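Local coordinates for protein FAD-binding oxidoreductase (Gulosibacter chungangensis, PDB 7PBG) that oxidises 4-ethylphenol and probably related 4-alkylphenols, dehydrogenating them to vinylphenols with a covalently bound FAD cofactor, at residues V69-A74 / I79-F84. Sequence-based numbering, arbitrary orientation.
Sequences VIVRIA and IPLHAF. With FAD (flavin-adenine dinucleotide), chain C.
Leu81 and Ala74 meet where helix 64-77 packs on strand 81-84, the helix and second strand of a beta-alpha-beta crossover in the PCMH-type FAD-binding domain. Leu81 CD1 lies 3.6 Å from Ala74 CB, and CG and CD2 of the same leucine also border that methyl. CD1 also reaches Val71 CG2 at 4.0 Å and, more loosely, Ile70 CG2 at 4.2 Å. Leu81 has CG anti to its carbonyl carbon (chi1 -61°) and an extended chi2 of 180°, which carries CD1 in among these three residues. Cutting this side chain back to an alanine is likely to open a gap beside the Ala74 methyl and to cost Val71 and Ile70 their contact with the strand.

The turn is closed by one backbone hydrogen bond, from Ile79 N to Ala74 O at 3.0 Å. After it the chain runs back nearly antiparallel to the helix, at 161°. Leu105 of the neighbouring parallel strand and Ile513 of a loop also pack on Leu81, while Ile227 touches Val71. Backbone hydrogen bonds join His82 to Val103 and Leu105, and Leu81 to Ile513 and Asn515.

Beyond Leu81 the strand reaches the adenosine half of FAD. Ala83 O approaches C4A of the adenine at 3.5 Å. The His82 ring turns its edge to the ribose, with CE1 3.1 Å from FAD O3B. Phe84 CD2 lies 3.5 Å above one face of the His82 ring, displaced toward the rim.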
loop_
_atom_site.group_PDB
_atom_site.type_symbol
_atom_site.label_atom_id
_atom_site.label_comp_id
_atom_site.label_asym_id
_atom_site.label_seq_id
_atom_site.Cartn_x
_atom_site.Cartn_y
_atom_site.Cartn_z
ATOM N N VAL A 69 5.458 -29.016 6.087
ATOM C CA VAL A 69 5.159 -30.472 6.125
ATOM C C VAL A 69 3.693 -30.645 6.474
ATOM O O VAL A 69 3.058 -31.537 5.879
ATOM C CB VAL A 69 6.085 -31.293 7.050
ATOM C CG1 VAL A 69 6.048 -30.868 8.478
ATOM C CG2 VAL A 69 5.788 -32.794 6.960
ATOM N N ILE A 70 3.139 -29.837 7.381
ATOM C CA ILE A 70 1.674 -29.907 7.709
ATOM C C ILE A 70 0.838 -29.618 6.450
ATOM O O ILE A 70 -0.172 -30.321 6.172
ATOM C CB ILE A 70 1.311 -28.945 8.853
ATOM C CG1 ILE A 70 1.929 -29.407 10.180
ATOM C CG2 ILE A 70 -0.194 -28.733 8.978
ATOM C CD1 ILE A 70 2.135 -28.271 11.171
ATOM N N VAL A 71 1.224 -28.607 5.691
ATOM C CA VAL A 71 0.457 -28.227 4.471
ATOM C C VAL A 71 0.509 -29.375 3.444
ATOM O O VAL A 71 -0.518 -29.635 2.776
ATOM C CB VAL A 71 1.018 -26.917 3.908
ATOM C CG1 VAL A 71 0.456 -26.673 2.513
ATOM C CG2 VAL A 71 0.670 -25.756 4.827
ATOM N N ARG A 72 1.671 -30.004 3.287
ATOM C CA ARG A 72 1.843 -31.106 2.308
ATOM C C ARG A 72 0.917 -32.246 2.709
ATOM O O ARG A 72 0.218 -32.777 1.827
ATOM C CB ARG A 72 3.294 -31.557 2.229
ATOM C CG ARG A 72 4.183 -30.529 1.552
ATOM C CD ARG A 72 5.638 -30.892 1.730
ATOM N NE ARG A 72 6.481 -29.809 1.253
ATOM C CZ ARG A 72 7.622 -29.427 1.812
ATOM N NH1 ARG A 72 8.061 -29.988 2.925
ATOM N NH2 ARG A 72 8.292 -28.430 1.274
ATOM N N ILE A 73 0.956 -32.624 3.984
ATOM C CA ILE A 73 0.076 -33.701 4.517
ATOM C C ILE A 73 -1.376 -33.296 4.272
ATOM O O ILE A 73 -2.190 -34.156 3.885
ATOM C CB ILE A 73 0.374 -34.011 5.994
ATOM C CG1 ILE A 73 1.765 -34.619 6.148
ATOM C CG2 ILE A 73 -0.703 -34.908 6.590
ATOM C CD1 ILE A 73 2.324 -34.527 7.546
ATOM N N ALA A 74 -1.757 -32.060 4.572
ATOM C CA ALA A 74 -3.154 -31.600 4.387
ATOM C C ALA A 74 -3.596 -31.779 2.936
ATOM O O ALA A 74 -4.727 -32.219 2.690
ATOM C CB ALA A 74 -3.305 -30.159 4.839
ATOM N N ILE A 79 -7.587 -32.280 3.737
ATOM C CA ILE A 79 -8.032 -31.757 5.048
ATOM C C ILE A 79 -7.839 -30.252 5.075
ATOM O O ILE A 79 -6.713 -29.806 4.862
ATOM C CB ILE A 79 -7.303 -32.487 6.184
ATOM C CG1 ILE A 79 -7.791 -33.947 6.265
ATOM C CG2 ILE A 79 -7.479 -31.714 7.475
ATOM C CD1 ILE A 79 -7.022 -34.783 7.248
ATOM N N PRO A 80 -8.929 -29.471 5.268
ATOM C CA PRO A 80 -8.830 -28.017 5.385
ATOM C C PRO A 80 -8.085 -27.577 6.649
ATOM O O PRO A 80 -8.139 -28.257 7.710
ATOM C CB PRO A 80 -10.276 -27.541 5.338
ATOM C CG PRO A 80 -11.070 -28.704 5.867
ATOM C CD PRO A 80 -10.324 -29.938 5.408
ATOM N N LEU A 81 -7.325 -26.482 6.484
ATOM C CA LEU A 81 -6.468 -25.890 7.539
ATOM C C LEU A 81 -6.957 -24.459 7.777
ATOM O O LEU A 81 -7.357 -23.770 6.821
ATOM C CB LEU A 81 -5.005 -25.841 7.072
ATOM C CG LEU A 81 -4.316 -27.162 6.748
ATOM C CD1 LEU A 81 -2.882 -26.913 6.309
ATOM C CD2 LEU A 81 -4.362 -28.103 7.953
ATOM N N HIS A 82 -6.841 -23.998 9.005
ATOM C CA HIS A 82 -7.008 -22.559 9.353
ATOM C C HIS A 82 -5.815 -22.222 10.199
ATOM O O HIS A 82 -5.648 -22.837 11.306
ATOM C CB HIS A 82 -8.350 -22.280 10.036
ATOM C CG HIS A 82 -8.480 -20.876 10.532
ATOM N ND1 HIS A 82 -8.081 -19.774 9.746
ATOM C CD2 HIS A 82 -8.979 -20.391 11.690
ATOM C CE1 HIS A 82 -8.352 -18.676 10.411
ATOM N NE2 HIS A 82 -8.886 -19.028 11.642
ATOM N N ALA A 83 -4.972 -21.344 9.669
ATOM C CA ALA A 83 -3.743 -20.888 10.323
ATOM C C ALA A 83 -3.960 -19.466 10.852
ATOM O O ALA A 83 -4.535 -18.597 10.157
ATOM C CB ALA A 83 -2.621 -20.935 9.337
ATOM N N PHE A 84 -3.459 -19.217 12.034
ATOM C CA PHE A 84 -3.555 -17.877 12.643
ATOM C C PHE A 84 -2.362 -17.719 13.552
ATOM O O PHE A 84 -1.669 -18.687 13.872
ATOM C CB PHE A 84 -4.881 -17.729 13.405
ATOM C CG PHE A 84 -5.245 -18.873 14.316
ATOM C CD1 PHE A 84 -4.721 -18.997 15.606
ATOM C CD2 PHE A 84 -6.064 -19.883 13.851
ATOM C CE1 PHE A 84 -5.044 -20.088 16.398
ATOM C CE2 PHE A 84 -6.372 -20.973 14.647
ATOM C CZ PHE A 84 -5.873 -21.073 15.917
HETATM P PA FAD C . -5.236 -13.651 14.568
HETATM O O1A FAD C . -6.510 -14.165 15.156
HETATM O O2A FAD C . -3.962 -14.416 14.828
HETATM O O5B FAD C . -5.428 -13.555 13.014
HETATM C C5B FAD C . -6.606 -13.012 12.435
HETATM C C4B FAD C . -6.791 -13.659 11.083
HETATM O O4B FAD C . -5.694 -13.305 10.191
HETATM C C3B FAD C . -6.801 -15.195 11.067
HETATM O O3B FAD C . -8.084 -15.711 11.411
HETATM C C2B FAD C . -6.309 -15.513 9.646
HETATM O O2B FAD C . -7.390 -15.394 8.740
HETATM C C1B FAD C . -5.259 -14.426 9.439
HETATM N N9A FAD C . -3.934 -14.779 9.877
HETATM C C8A FAD C . -3.359 -14.420 11.055
HETATM N N7A FAD C . -2.142 -14.867 11.164
HETATM C C5A FAD C . -1.925 -15.609 10.027
HETATM C C6A FAD C . -0.800 -16.287 9.550
HETATM N N6A FAD C . 0.334 -16.409 10.252
HETATM N N1A FAD C . -0.920 -16.911 8.356
HETATM C C2A FAD C . -2.079 -16.780 7.662
HETATM N N3A FAD C . -3.188 -16.134 8.000
HETATM C C4A FAD C . -3.041 -15.564 9.214
HETATM N N1 FAD C . -8.987 -4.711 15.908
HETATM C C2 FAD C . -8.257 -3.744 15.383
HETATM O O2 FAD C . -7.635 -3.916 14.302
HETATM N N3 FAD C . -8.077 -2.572 16.021
HETATM C C4 FAD C . -8.703 -2.270 17.197
HETATM O O4 FAD C . -8.443 -1.199 17.778
HETATM C C4X FAD C . -9.517 -3.234 17.761
HETATM N N5 FAD C . -10.128 -2.938 18.877
HETATM C C5X FAD C . -10.920 -3.920 19.421
HETATM C C6 FAD C . -11.567 -3.636 20.632
HETATM C C7 FAD C . -12.338 -4.580 21.283
HETATM C C7M FAD C . -13.002 -4.229 22.598
HETATM C C8 FAD C . -12.458 -5.863 20.708
HETATM C C8M FAD C . -13.283 -6.920 21.376
HETATM C C9 FAD C . -11.854 -6.143 19.499
HETATM C C9A FAD C . -11.058 -5.195 18.830
HETATM N N10 FAD C . -10.386 -5.465 17.641
HETATM C C10 FAD C . -9.579 -4.490 17.072
HETATM C "C1'" FAD C . -10.416 -6.808 17.006
HETATM C "C2'" FAD C . -9.295 -7.739 17.494
HETATM O "O2'" FAD C . -9.131 -7.652 18.950
HETATM C "C3'" FAD C . -7.898 -7.452 16.906
HETATM O "O3'" FAD C . -7.996 -7.189 15.528
HETATM C "C4'" FAD C . -6.850 -8.552 17.119
HETATM O "O4'" FAD C . -5.529 -7.992 17.051
HETATM C "C5'" FAD C . -7.000 -9.651 16.102
HETATM O "O5'" FAD C . -6.599 -10.923 16.629
HETATM P P FAD C . -5.105 -11.460 16.463
HETATM O O1P FAD C . -4.872 -12.519 17.500
HETATM O O2P FAD C . -4.219 -10.256 16.469
HETATM O O3P FAD C . -5.082 -12.113 15.003
#